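Local coordinates for transcriptional regulator (NtrC family) (Aquifex aeolicus, PDB 3DZD), which probably acts as an ATP-driven activator of sigma54-dependent transcription, with a response-regulator receiver domain controlling its AAA+ ATPase, at residues D64-N69 with S73-I78; K38-L43 with V60-F65; V47-V52 with L110-A115; L4-E9 with R34-K39. One frame throughout, in Å; residues are numbered along the deposited sequence.

Contact 1 of 4, residues D64-N69 with S73-I78; sequences DFIKEN and SVVIVI
Ser-73 OG is held by two partners, hydrogen-bonding to the carbonyl O of Phe-45 and to the hydroxyl of Ser-70, which should restrain the serine just before strand 74-79, where its CB meets Ile-66. The setting is a beta-alpha-beta crossover of the CheY-like receiver fold: strand 47-51 leads into helix 62-69, which returns through a four-residue link to the neighbouring parallel strand 74-79. Across this short turn the contact is carried almost entirely by Ile-66, whose side chain reaches from the helix to the sheet. With CG1 beside the backbone N (chi1 -63°), CG2 is the branch anti to that N and lies against Ser-73 CB at 4.0 Å. The same methyl meets Val-75 CG2 at 3.9 Å, the two side chains crossing obliquely, so that one branch of the isoleucine bridges loop and strand. Ile-66 also touches Ile-48 on the adjoining strand and Ile-40 on helix 33-42, which makes it part of the hydrophobic layer on this face of the sheet. The second branch of Ile-66 ends at CD1, which comes to 4.1 Å from Val-75 CG2.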
loop_
_atom_site.group_PDB
_atom_site.type_symbol
_atom_site.label_atom_id
_atom_site.label_comp_id
_atom_site.label_asym_id
_atom_site.label_seq_id
_atom_site.Cartn_x
_atom_site.Cartn_y
_atom_site.Cartn_z
ATOM N N ASP A 64 7.950 18.399 -22.472
ATOM C CA ASP A 64 8.914 17.321 -22.693
ATOM C C ASP A 64 10.207 17.574 -21.919
ATOM O O ASP A 64 10.810 16.646 -21.379
ATOM C CB ASP A 64 9.203 17.126 -24.185
ATOM C CG ASP A 64 8.010 16.565 -24.944
ATOM O OD1 ASP A 64 7.404 15.577 -24.474
ATOM O OD2 ASP A 64 7.685 17.114 -26.020
ATOM N N PHE A 65 10.627 18.831 -21.853
ATOM C CA PHE A 65 11.781 19.178 -21.040
ATOM C C PHE A 65 11.561 18.754 -19.595
ATOM O O PHE A 65 12.450 18.188 -18.961
ATOM C CB PHE A 65 12.050 20.677 -21.082
ATOM C CG PHE A 65 13.199 21.098 -20.217
ATOM C CD1 PHE A 65 14.449 21.320 -20.768
ATOM C CD2 PHE A 65 13.037 21.244 -18.850
ATOM C CE1 PHE A 65 15.512 21.695 -19.975
ATOM C CE2 PHE A 65 14.097 21.625 -18.051
ATOM C CZ PHE A 65 15.335 21.852 -18.616
ATOM N N ILE A 66 10.373 19.051 -19.080
ATOM C CA ILE A 66 9.997 18.702 -17.717
ATOM C C ILE A 66 9.909 17.183 -17.559
ATOM O O ILE A 66 10.374 16.614 -16.564
ATOM C CB ILE A 66 8.637 19.350 -17.346
ATOM C CG1 ILE A 66 8.749 20.878 -17.375
ATOM C CG2 ILE A 66 8.150 18.867 -15.986
ATOM C CD1 ILE A 66 7.423 21.589 -17.409
ATOM N N LYS A 67 9.302 16.536 -18.547
ATOM C CA LYS A 67 9.183 15.085 -18.569
ATOM C C LYS A 67 10.562 14.442 -18.494
ATOM O O LYS A 67 10.721 13.328 -17.994
ATOM C CB LYS A 67 8.475 14.647 -19.852
ATOM C CG LYS A 67 8.393 13.145 -20.056
ATOM C CD LYS A 67 8.151 12.801 -21.522
ATOM C CE LYS A 67 7.039 13.647 -22.128
ATOM N NZ LYS A 67 5.734 13.434 -21.447
ATOM N N GLU A 68 11.563 15.164 -18.987
ATOM C CA GLU A 68 12.914 14.633 -19.092
ATOM C C GLU A 68 13.746 14.866 -17.834
ATOM O O GLU A 68 14.436 13.964 -17.360
ATOM C CB GLU A 68 13.627 15.251 -20.295
ATOM C CG GLU A 68 14.926 14.557 -20.649
ATOM C CD GLU A 68 14.716 13.098 -20.988
ATOM O OE1 GLU A 68 13.844 12.806 -21.835
ATOM O OE2 GLU A 68 15.420 12.242 -20.406
ATOM N N ASN A 69 13.673 16.079 -17.298
ATOM C CA ASN A 69 14.564 16.489 -16.220
ATOM C C ASN A 69 13.893 16.649 -14.852
ATOM O O ASN A 69 14.541 17.049 -13.883
ATOM C CB ASN A 69 15.276 17.782 -16.615
ATOM C CG ASN A 69 15.736 17.771 -18.064
ATOM O OD1 ASN A 69 15.899 16.711 -18.669
ATOM N ND2 ASN A 69 15.943 18.953 -18.629
ATOM N N SER A 73 7.515 15.869 -11.377
ATOM C CA SER A 73 6.751 17.112 -11.352
ATOM C C SER A 73 5.374 16.933 -11.985
ATOM O O SER A 73 5.239 16.324 -13.048
ATOM C CB SER A 73 7.497 18.232 -12.062
ATOM O OG SER A 73 8.553 18.717 -11.259
ATOM N N VAL A 74 4.357 17.460 -11.308
ATOM C CA VAL A 74 3.001 17.490 -11.823
ATOM C C VAL A 74 2.792 18.855 -12.461
ATOM O O VAL A 74 3.066 19.882 -11.841
ATOM C CB VAL A 74 1.978 17.271 -10.680
ATOM C CG1 VAL A 74 0.547 17.429 -11.178
ATOM C CG2 VAL A 74 2.188 15.907 -10.043
ATOM N N VAL A 75 2.310 18.869 -13.696
ATOM C CA VAL A 75 2.211 20.107 -14.455
ATOM C C VAL A 75 0.776 20.578 -14.659
ATOM O O VAL A 75 -0.099 19.804 -15.033
ATOM C CB VAL A 75 2.885 19.982 -15.833
ATOM C CG1 VAL A 75 2.833 21.313 -16.570
ATOM C CG2 VAL A 75 4.320 19.511 -15.677
ATOM N N ILE A 76 0.555 21.860 -14.405
ATOM C CA ILE A 76 -0.698 22.509 -14.723
ATOM C C ILE A 76 -0.418 23.566 -15.777
ATOM O O ILE A 76 0.423 24.441 -15.573
ATOM C CB ILE A 76 -1.280 23.211 -13.495
ATOM C CG1 ILE A 76 -1.417 22.220 -12.332
ATOM C CG2 ILE A 76 -2.603 23.861 -13.845
ATOM C CD1 ILE A 76 -1.462 22.886 -10.961
ATOM N N VAL A 77 -1.100 23.489 -16.913
ATOM C CA VAL A 77 -0.891 24.505 -17.935
ATOM C C VAL A 77 -1.927 25.620 -17.842
ATOM O O VAL A 77 -3.057 25.406 -17.410
ATOM C CB VAL A 77 -0.832 23.910 -19.364
ATOM C CG1 VAL A 77 0.451 23.109 -19.543
ATOM C CG2 VAL A 77 -2.050 23.046 -19.643
ATOM N N ILE A 78 -1.512 26.822 -18.217
ATOM C CA ILE A 78 -2.418 27.955 -18.292
ATOM C C ILE A 78 -2.606 28.295 -19.757
ATOM O O ILE A 78 -1.634 28.554 -20.461
ATOM C CB ILE A 78 -1.851 29.178 -17.561
ATOM C CG1 ILE A 78 -1.860 28.941 -16.052
ATOM C CG2 ILE A 78 -2.662 30.407 -17.889
ATOM C CD1 ILE A 78 -1.277 30.085 -15.261
#

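Contact 2 of 4, residues K38-L43 with V60-F65; sequences KKIKEL and VNFIDF
Helix 33-42 and helix 62-69 pack against each other with the CA atoms of Ile-40 and Phe-65 9.3 Å apart, a spacing bridged by side chains alone. The two are neighbours on one face of the CheY-like receiver sheet. Ile-40 lies across the edges of two stacked phenylalanines: its CD1 lies near the plane of the Phe-62 ring, 3.8 Å from CE2, and its CG2 meets the rim of Phe-65 3.9 Å from CE2. The phenylalanines come from the same helix, with Phe-65 CB 3.9 Å above a face of Phe-62. In Phe-65 the ring is swung opposite the backbone N (chi1 178°), which carries its far edge to helix 33-42. Lys-41 crosses that edge nearly at a right angle and lends its methylenes to the packing. Replacing Phe-65 by an alanine would probably leave Ile-40 CG2 and the Lys-41 chain without their wall and Phe-62 without its stacking partner. On the outer side of helix 33-42, Lys-38 NZ makes a salt bridge to Glu-42 OE2 at 3.0 Å, arriving from above the carboxylate plane. The Lys-41 contact closes with CD 3.8 Å from Phe-65 CZ.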
loop_
_atom_site.group_PDB
_atom_site.type_symbol
_atom_site.label_atom_id
_atom_site.label_comp_id
_atom_site.label_asym_id
_atom_site.label_seq_id
_atom_site.Cartn_x
_atom_site.Cartn_y
_atom_site.Cartn_z
ATOM N N LYS A 38 16.739 26.518 -16.145
ATOM C CA LYS A 38 17.699 26.759 -15.086
ATOM C C LYS A 38 17.160 26.211 -13.771
ATOM O O LYS A 38 17.740 25.298 -13.174
ATOM C CB LYS A 38 17.955 28.262 -14.965
ATOM C CG LYS A 38 18.636 28.701 -13.683
ATOM C CD LYS A 38 20.129 28.481 -13.748
ATOM C CE LYS A 38 20.836 29.348 -12.729
ATOM N NZ LYS A 38 20.177 29.241 -11.399
ATOM N N LYS A 39 16.032 26.758 -13.330
ATOM C CA LYS A 39 15.497 26.425 -12.014
ATOM C C LYS A 39 15.068 24.964 -11.860
ATOM O O LYS A 39 15.188 24.388 -10.778
ATOM C CB LYS A 39 14.377 27.393 -11.629
ATOM C CG LYS A 39 14.919 28.693 -11.064
ATOM C CD LYS A 39 13.934 29.836 -11.143
ATOM C CE LYS A 39 14.513 31.050 -10.440
ATOM N NZ LYS A 39 13.773 32.277 -10.783
ATOM N N ILE A 40 14.591 24.361 -12.941
ATOM C CA ILE A 40 14.142 22.972 -12.895
ATOM C C ILE A 40 15.311 22.017 -12.628
ATOM O O ILE A 40 15.226 21.140 -11.764
ATOM C CB ILE A 40 13.400 22.590 -14.197
ATOM C CG1 ILE A 40 12.079 23.358 -14.290
ATOM C CG2 ILE A 40 13.165 21.099 -14.276
ATOM C CD1 ILE A 40 11.350 23.162 -15.593
ATOM N N LYS A 41 16.405 22.206 -13.361
ATOM C CA LYS A 41 17.589 21.360 -13.227
ATOM C C LYS A 41 18.264 21.595 -11.882
ATOM O O LYS A 41 18.989 20.739 -11.372
ATOM C CB LYS A 41 18.578 21.650 -14.363
ATOM C CG LYS A 41 18.064 21.282 -15.748
ATOM C CD LYS A 41 18.734 22.102 -16.839
ATOM C CE LYS A 41 20.217 21.788 -16.946
ATOM N NZ LYS A 41 20.900 22.629 -17.971
ATOM N N GLU A 42 18.008 22.766 -11.316
ATOM C CA GLU A 42 18.659 23.217 -10.098
ATOM C C GLU A 42 17.930 22.702 -8.856
ATOM O O GLU A 42 18.556 22.309 -7.867
ATOM C CB GLU A 42 18.682 24.746 -10.098
ATOM C CG GLU A 42 19.497 25.401 -9.000
ATOM C CD GLU A 42 19.424 26.920 -9.066
ATOM O OE1 GLU A 42 18.306 27.462 -9.226
ATOM O OE2 GLU A 42 20.484 27.572 -8.962
ATOM N N LEU A 43 16.602 22.695 -8.919
ATOM C CA LEU A 43 15.788 22.387 -7.755
ATOM C C LEU A 43 14.491 21.684 -8.158
ATOM O O LEU A 43 13.946 21.925 -9.236
ATOM C CB LEU A 43 15.510 23.672 -6.972
ATOM C CG LEU A 43 14.301 23.767 -6.038
ATOM C CD1 LEU A 43 14.425 22.811 -4.855
ATOM C CD2 LEU A 43 14.142 25.201 -5.553
ATOM N N VAL A 60 3.947 24.310 -24.828
ATOM C CA VAL A 60 3.468 22.929 -24.826
ATOM C C VAL A 60 4.622 21.923 -24.867
ATOM O O VAL A 60 4.741 21.057 -23.996
ATOM C CB VAL A 60 2.542 22.662 -26.028
ATOM C CG1 VAL A 60 2.026 21.233 -25.995
ATOM C CG2 VAL A 60 1.391 23.659 -26.045
ATOM N N ASN A 61 5.471 22.040 -25.886
ATOM C CA ASN A 61 6.600 21.130 -26.058
ATOM C C ASN A 61 7.552 21.142 -24.870
ATOM O O ASN A 61 8.211 20.141 -24.581
ATOM C CB ASN A 61 7.362 21.454 -27.345
ATOM C CG ASN A 61 6.532 21.208 -28.589
ATOM O OD1 ASN A 61 5.628 20.367 -28.590
ATOM N ND2 ASN A 61 6.832 21.941 -29.659
ATOM N N PHE A 62 7.625 22.277 -24.182
ATOM C CA PHE A 62 8.463 22.393 -22.993
ATOM C C PHE A 62 8.095 21.353 -21.939
ATOM O O PHE A 62 8.906 21.004 -21.087
ATOM C CB PHE A 62 8.363 23.791 -22.389
ATOM C CG PHE A 62 9.334 24.030 -21.277
ATOM C CD1 PHE A 62 10.654 24.344 -21.552
ATOM C CD2 PHE A 62 8.935 23.928 -19.956
ATOM C CE1 PHE A 62 11.559 24.560 -20.531
ATOM C CE2 PHE A 62 9.838 24.142 -18.929
ATOM C CZ PHE A 62 11.153 24.461 -19.219
ATOM N N ILE A 63 6.862 20.865 -21.993
ATOM C CA ILE A 63 6.459 19.778 -21.123
ATOM C C ILE A 63 7.430 18.609 -21.265
ATOM O O ILE A 63 7.720 17.916 -20.291
ATOM C CB ILE A 63 5.023 19.318 -21.423
ATOM C CG1 ILE A 63 4.023 20.329 -20.865
ATOM C CG2 ILE A 63 4.763 17.948 -20.828
ATOM C CD1 ILE A 63 2.603 20.037 -21.244
ATOM N N ASP A 64 7.950 18.399 -22.472
ATOM C CA ASP A 64 8.914 17.321 -22.693
ATOM C C ASP A 64 10.207 17.574 -21.919
ATOM O O ASP A 64 10.810 16.646 -21.379
ATOM C CB ASP A 64 9.203 17.126 -24.185
ATOM C CG ASP A 64 8.010 16.565 -24.944
ATOM O OD1 ASP A 64 7.404 15.577 -24.474
ATOM O OD2 ASP A 64 7.685 17.114 -26.020
ATOM N N PHE A 65 10.627 18.831 -21.853
ATOM C CA PHE A 65 11.781 19.178 -21.040
ATOM C C PHE A 65 11.561 18.754 -19.595
ATOM O O PHE A 65 12.450 18.188 -18.961
ATOM C CB PHE A 65 12.050 20.677 -21.082
ATOM C CG PHE A 65 13.199 21.098 -20.217
ATOM C CD1 PHE A 65 14.449 21.320 -20.768
ATOM C CD2 PHE A 65 13.037 21.244 -18.850
ATOM C CE1 PHE A 65 15.512 21.695 -19.975
ATOM C CE2 PHE A 65 14.097 21.625 -18.051
ATOM C CZ PHE A 65 15.335 21.852 -18.616
#

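Contact 3 of 4, residues V47-V52 with L110-A115; sequences VIVLDV and LTIKHA
Val-47 leaves strand 47-51 with its CB directed at helix 105-119 and there forks into two methyls that both come to rest on Ala-115. CG1, the branch opposite the backbone N (chi1 172°), is 4.0 Å from Ala-115 CB and reaches the tip of Ile-112 more loosely, at 4.5 Å from CD1. CG2, the branch beside the backbone N, lies closer, 3.8 Å from Ala-115 CB, and also touches the main chain of the helix at Ala-115 C. The alanine methyl is thus straddled by the fork of the valine; consistent with the small residue, the CA atoms of Val-47 and Ala-115 are 6.6 Å apart. Two residues along the strand, Val-49 meets Ile-112, which lies about one turn before Ala-115 and has a longer side chain. The CA–CB bond of Ile-112 does not aim at the strand, but chi2 of -76° folds the chain so that CD1 ends 4.1 Å from Val-49 CG2, the two side chains crossing at about a right angle. Ile-76 of the adjoining strand touches both Val-47 and Ala-115, and Tyr-25 touches Ile-112, so the apolar seam continues beyond these residues. On the outer side of the helix, the ring of His-114 meets Tyr-96 of the second subunit. The strand and helix segments run in largely opposed directions, at 138°, with their axes 9.6 Å apart, as expected where the C-terminal helix of a CheY-like receiver domain covers the central strand of its parallel sheet.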
loop_
_atom_site.group_PDB
_atom_site.type_symbol
_atom_site.label_atom_id
_atom_site.label_comp_id
_atom_site.label_asym_id
_atom_site.label_seq_id
_atom_site.Cartn_x
_atom_site.Cartn_y
_atom_site.Cartn_z
ATOM N N VAL A 47 5.179 20.747 -8.148
ATOM C CA VAL A 47 4.159 21.277 -9.046
ATOM C C VAL A 47 4.703 22.426 -9.889
ATOM O O VAL A 47 5.322 23.353 -9.374
ATOM C CB VAL A 47 2.928 21.775 -8.264
ATOM C CG1 VAL A 47 1.960 22.492 -9.191
ATOM C CG2 VAL A 47 2.253 20.613 -7.534
ATOM N N ILE A 48 4.463 22.354 -11.189
ATOM C CA ILE A 48 4.875 23.404 -12.095
ATOM C C ILE A 48 3.664 23.909 -12.839
ATOM O O ILE A 48 2.873 23.116 -13.354
ATOM C CB ILE A 48 5.894 22.900 -13.106
ATOM C CG1 ILE A 48 7.178 22.479 -12.387
ATOM C CG2 ILE A 48 6.181 23.972 -14.139
ATOM C CD1 ILE A 48 8.142 21.710 -13.258
ATOM N N VAL A 49 3.523 25.234 -12.873
ATOM C CA VAL A 49 2.418 25.904 -13.538
ATOM C C VAL A 49 2.983 26.577 -14.770
ATOM O O VAL A 49 3.768 27.528 -14.665
ATOM C CB VAL A 49 1.786 26.988 -12.639
ATOM C CG1 VAL A 49 0.759 27.806 -13.423
ATOM C CG2 VAL A 49 1.163 26.372 -11.397
ATOM N N LEU A 50 2.579 26.091 -15.937
ATOM C CA LEU A 50 3.219 26.486 -17.186
ATOM C C LEU A 50 2.251 27.125 -18.174
ATOM O O LEU A 50 1.169 26.598 -18.429
ATOM C CB LEU A 50 3.875 25.267 -17.825
ATOM C CG LEU A 50 4.372 25.401 -19.265
ATOM C CD1 LEU A 50 5.661 26.222 -19.341
ATOM C CD2 LEU A 50 4.581 24.011 -19.839
ATOM N N ASP A 51 2.643 28.264 -18.731
ATOM C CA ASP A 51 1.837 28.892 -19.771
ATOM C C ASP A 51 2.084 28.204 -21.114
ATOM O O ASP A 51 3.227 27.934 -21.481
ATOM C CB ASP A 51 2.110 30.399 -19.867
ATOM C CG ASP A 51 0.978 31.150 -20.558
ATOM O OD1 ASP A 51 0.547 30.711 -21.645
ATOM O OD2 ASP A 51 0.509 32.172 -20.019
ATOM N N VAL A 52 1.004 27.904 -21.830
ATOM C CA VAL A 52 1.094 27.251 -23.135
ATOM C C VAL A 52 1.934 28.053 -24.127
ATOM O O VAL A 52 2.563 27.487 -25.020
ATOM C CB VAL A 52 -0.299 27.022 -23.745
ATOM C CG1 VAL A 52 -1.053 25.955 -22.965
ATOM C CG2 VAL A 52 -1.077 28.331 -23.782
ATOM N N LEU A 110 -7.855 25.492 -5.814
ATOM C CA LEU A 110 -8.410 24.145 -5.845
ATOM C C LEU A 110 -7.604 23.236 -6.769
ATOM O O LEU A 110 -7.335 22.070 -6.444
ATOM C CB LEU A 110 -9.880 24.161 -6.267
ATOM C CG LEU A 110 -10.478 22.752 -6.362
ATOM C CD1 LEU A 110 -10.368 22.039 -5.017
ATOM C CD2 LEU A 110 -11.919 22.775 -6.858
ATOM N N THR A 111 -7.223 23.768 -7.926
ATOM C CA THR A 111 -6.407 23.010 -8.871
ATOM C C THR A 111 -5.017 22.690 -8.304
ATOM O O THR A 111 -4.506 21.594 -8.497
ATOM C CB THR A 111 -6.263 23.757 -10.204
ATOM O OG1 THR A 111 -7.562 23.986 -10.748
ATOM C CG2 THR A 111 -5.453 22.955 -11.190
ATOM N N ILE A 112 -4.414 23.657 -7.618
ATOM C CA ILE A 112 -3.136 23.448 -6.957
ATOM C C ILE A 112 -3.239 22.325 -5.932
ATOM O O ILE A 112 -2.400 21.428 -5.883
ATOM C CB ILE A 112 -2.655 24.724 -6.244
ATOM C CG1 ILE A 112 -2.326 25.808 -7.266
ATOM C CG2 ILE A 112 -1.437 24.416 -5.360
ATOM C CD1 ILE A 112 -1.017 25.584 -7.991
ATOM N N LYS A 113 -4.278 22.383 -5.115
ATOM C CA LYS A 113 -4.496 21.373 -4.098
ATOM C C LYS A 113 -4.487 19.988 -4.712
ATOM O O LYS A 113 -3.806 19.080 -4.213
ATOM C CB LYS A 113 -5.822 21.607 -3.388
ATOM C CG LYS A 113 -6.036 20.675 -2.220
ATOM C CD LYS A 113 -7.480 20.672 -1.759
ATOM C CE LYS A 113 -7.713 19.547 -0.762
ATOM N NZ LYS A 113 -9.074 18.950 -0.851
ATOM N N HIS A 114 -5.243 19.821 -5.797
ATOM C CA HIS A 114 -5.299 18.530 -6.486
ATOM C C HIS A 114 -3.975 18.167 -7.148
ATOM O O HIS A 114 -3.606 16.997 -7.186
ATOM C CB HIS A 114 -6.450 18.475 -7.495
ATOM C CG HIS A 114 -7.798 18.635 -6.875
ATOM N ND1 HIS A 114 -8.856 19.220 -7.532
ATOM C CD2 HIS A 114 -8.251 18.318 -5.636
ATOM C CE1 HIS A 114 -9.911 19.240 -6.736
ATOM N NE2 HIS A 114 -9.568 18.699 -5.579
ATOM N N ALA A 115 -3.258 19.160 -7.667
ATOM C CA ALA A 115 -1.919 18.898 -8.198
ATOM C C ALA A 115 -1.006 18.277 -7.132
ATOM O O ALA A 115 -0.271 17.337 -7.410
ATOM C CB ALA A 115 -1.295 20.161 -8.768
#

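Contact 4 of 4, residues L4-E9 with R34-K39; sequences LVVDDE and REAEKK
A lysine takes part in this apolar contact through the middle of its chain: Lys-39 CD lies 4.4 Å from Leu-4 CD1, while the amino group leads away from the strand. Beyond chi1 (-82°) the Lys-39 chain is close to extended, and its CD touches the leucine only loosely before the end turns to polar partners. There NZ forms a salt bridge with Glu-35 OE2 at 3.0 Å, using that oxygen's anti lone pair, and a hydrogen bond to the carbonyl O of Thr-29 on the edge strand of the sheet. Glu-35 is itself held through OE1 by the backbone N of Lys-31, which should restrain the carboxylate that receives the lysine. One turn earlier in the helix, Ala-36 turns its methyl to the strand. In this CheY-like receiver fold helix 33-42 packs over strand 2-6, and Ala-36 marks the closest backbone approach of the two segments, its CA 6.8 Å from that of Val-6. Its CB sits against both branches of the valine, 4.1 Å from CG2 and 4.2 Å from CG1. Phe-62 covers Ala-36 from helix 62-69. Past the strand the chain bends in an Asx turn: Asp-7 OD2 accepts from the backbone N of Glu-9 at 2.8 Å, nearly straight at 176°, again through an anti lone pair, and Glu-9 stands at the N-cap of helix 10-22.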
loop_
_atom_site.group_PDB
_atom_site.type_symbol
_atom_site.label_atom_id
_atom_site.label_comp_id
_atom_site.label_asym_id
_atom_site.label_seq_id
_atom_site.Cartn_x
_atom_site.Cartn_y
_atom_site.Cartn_z
ATOM N N LEU A 4 6.642 26.125 -9.024
ATOM C CA LEU A 4 7.279 26.990 -10.011
ATOM C C LEU A 4 6.234 27.518 -10.973
ATOM O O LEU A 4 5.499 26.742 -11.583
ATOM C CB LEU A 4 8.375 26.249 -10.792
ATOM C CG LEU A 4 8.989 27.005 -11.981
ATOM C CD1 LEU A 4 9.811 28.209 -11.523
ATOM C CD2 LEU A 4 9.834 26.082 -12.847
ATOM N N VAL A 5 6.168 28.840 -11.091
ATOM C CA VAL A 5 5.227 29.499 -11.989
ATOM C C VAL A 5 5.961 30.081 -13.188
ATOM O O VAL A 5 6.763 31.008 -13.043
ATOM C CB VAL A 5 4.451 30.626 -11.281
ATOM C CG1 VAL A 5 3.451 31.250 -12.242
ATOM C CG2 VAL A 5 3.731 30.091 -10.056
ATOM N N VAL A 6 5.689 29.516 -14.363
ATOM C CA VAL A 6 6.313 29.950 -15.610
ATOM C C VAL A 6 5.325 30.727 -16.484
ATOM O O VAL A 6 4.355 30.154 -16.990
ATOM C CB VAL A 6 6.825 28.748 -16.418
ATOM C CG1 VAL A 6 7.641 29.223 -17.600
ATOM C CG2 VAL A 6 7.650 27.829 -15.532
ATOM N N ASP A 7 5.573 32.023 -16.668
ATOM C CA ASP A 7 4.669 32.864 -17.451
ATOM C C ASP A 7 5.302 34.185 -17.874
ATOM O O ASP A 7 6.168 34.726 -17.188
ATOM C CB ASP A 7 3.364 33.131 -16.683
ATOM C CG ASP A 7 2.219 33.580 -17.598
ATOM O OD1 ASP A 7 1.210 32.855 -17.705
ATOM O OD2 ASP A 7 2.319 34.656 -18.214
ATOM N N ASP A 8 4.834 34.703 -19.004
ATOM C CA ASP A 8 5.350 35.936 -19.586
ATOM C C ASP A 8 4.858 37.194 -18.867
ATOM O O ASP A 8 5.549 38.212 -18.846
ATOM C CB ASP A 8 4.954 36.007 -21.064
ATOM C CG ASP A 8 5.595 37.172 -21.784
ATOM O OD1 ASP A 8 6.794 37.079 -22.114
ATOM O OD2 ASP A 8 4.895 38.177 -22.029
ATOM N N GLU A 9 3.671 37.130 -18.277
ATOM C CA GLU A 9 3.044 38.330 -17.731
ATOM C C GLU A 9 3.054 38.416 -16.205
ATOM O O GLU A 9 2.710 37.457 -15.516
ATOM C CB GLU A 9 1.618 38.456 -18.257
ATOM C CG GLU A 9 1.553 38.678 -19.755
ATOM C CD GLU A 9 0.135 38.851 -20.255
ATOM O OE1 GLU A 9 -0.809 38.698 -19.446
ATOM O OE2 GLU A 9 -0.034 39.139 -21.460
ATOM N N ARG A 34 13.975 29.756 -20.851
ATOM C CA ARG A 34 15.384 29.678 -20.496
ATOM C C ARG A 34 15.553 29.678 -18.984
ATOM O O ARG A 34 16.150 28.765 -18.419
ATOM C CB ARG A 34 16.158 30.844 -21.104
ATOM C CG ARG A 34 17.648 30.806 -20.824
ATOM C CD ARG A 34 18.361 31.891 -21.604
ATOM N NE ARG A 34 19.786 31.962 -21.299
ATOM C CZ ARG A 34 20.740 31.410 -22.042
ATOM N NH1 ARG A 34 20.423 30.733 -23.139
ATOM N NH2 ARG A 34 22.013 31.534 -21.688
ATOM N N GLU A 35 15.024 30.711 -18.337
ATOM C CA GLU A 35 15.096 30.839 -16.886
ATOM C C GLU A 35 14.470 29.627 -16.196
ATOM O O GLU A 35 14.933 29.182 -15.147
ATOM C CB GLU A 35 14.392 32.122 -16.444
ATOM C CG GLU A 35 14.653 32.531 -15.008
ATOM C CD GLU A 35 13.775 33.695 -14.569
ATOM O OE1 GLU A 35 13.262 34.423 -15.448
ATOM O OE2 GLU A 35 13.597 33.885 -13.344
ATOM N N ALA A 36 13.415 29.087 -16.791
ATOM C CA ALA A 36 12.742 27.949 -16.195
ATOM C C ALA A 36 13.674 26.746 -16.162
ATOM O O ALA A 36 13.881 26.148 -15.106
ATOM C CB ALA A 36 11.466 27.624 -16.952
ATOM N N GLU A 37 14.234 26.398 -17.319
ATOM C CA GLU A 37 15.143 25.257 -17.430
ATOM C C GLU A 37 16.220 25.318 -16.361
ATOM O O GLU A 37 16.571 24.310 -15.749
ATOM C CB GLU A 37 15.789 25.225 -18.813
ATOM C CG GLU A 37 14.800 24.998 -19.935
ATOM C CD GLU A 37 15.440 25.077 -21.304
ATOM O OE1 GLU A 37 16.498 25.731 -21.433
ATOM O OE2 GLU A 37 14.878 24.491 -22.255
ATOM N N LYS A 38 16.739 26.518 -16.145
ATOM C CA LYS A 38 17.699 26.759 -15.086
ATOM C C LYS A 38 17.160 26.211 -13.771
ATOM O O LYS A 38 17.740 25.298 -13.174
ATOM C CB LYS A 38 17.955 28.262 -14.965
ATOM C CG LYS A 38 18.636 28.701 -13.683
ATOM C CD LYS A 38 20.129 28.481 -13.748
ATOM C CE LYS A 38 20.836 29.348 -12.729
ATOM N NZ LYS A 38 20.177 29.241 -11.399
ATOM N N LYS A 39 16.032 26.758 -13.330
ATOM C CA LYS A 39 15.497 26.425 -12.014
ATOM C C LYS A 39 15.068 24.964 -11.860
ATOM O O LYS A 39 15.188 24.388 -10.778
ATOM C CB LYS A 39 14.377 27.393 -11.629
ATOM C CG LYS A 39 14.919 28.693 -11.064
ATOM C CD LYS A 39 13.934 29.836 -11.143
ATOM C CE LYS A 39 14.513 31.050 -10.440
ATOM N NZ LYS A 39 13.773 32.277 -10.783
#

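In the fold
All four contacts belong to the receiver domain and take no part in the ADP pocket of the AAA+ portion. Contacts 1, 2 and 4 lie on one face of its parallel sheet, and contact 3 covers the other. Contacts 1 and 2, whose centres lie 7 Å apart, join where Ile-66 CG1 meets Ile-40 CD1 at 3.9 Å; Phe-62 CZ, 3.9 Å from Ala-36 CB, ties contact 2 to contact 4. Within the sheet, Val-6 N lies 2.8 Å from Val-49 O, probably a hydrogen bond between contacts 4 and 3. At the C-terminal ends of strands 2-6 and 47-51, Asp-7 and Asp-51 gather with Lys-101 at the position of the phosphorylation site in related receivers.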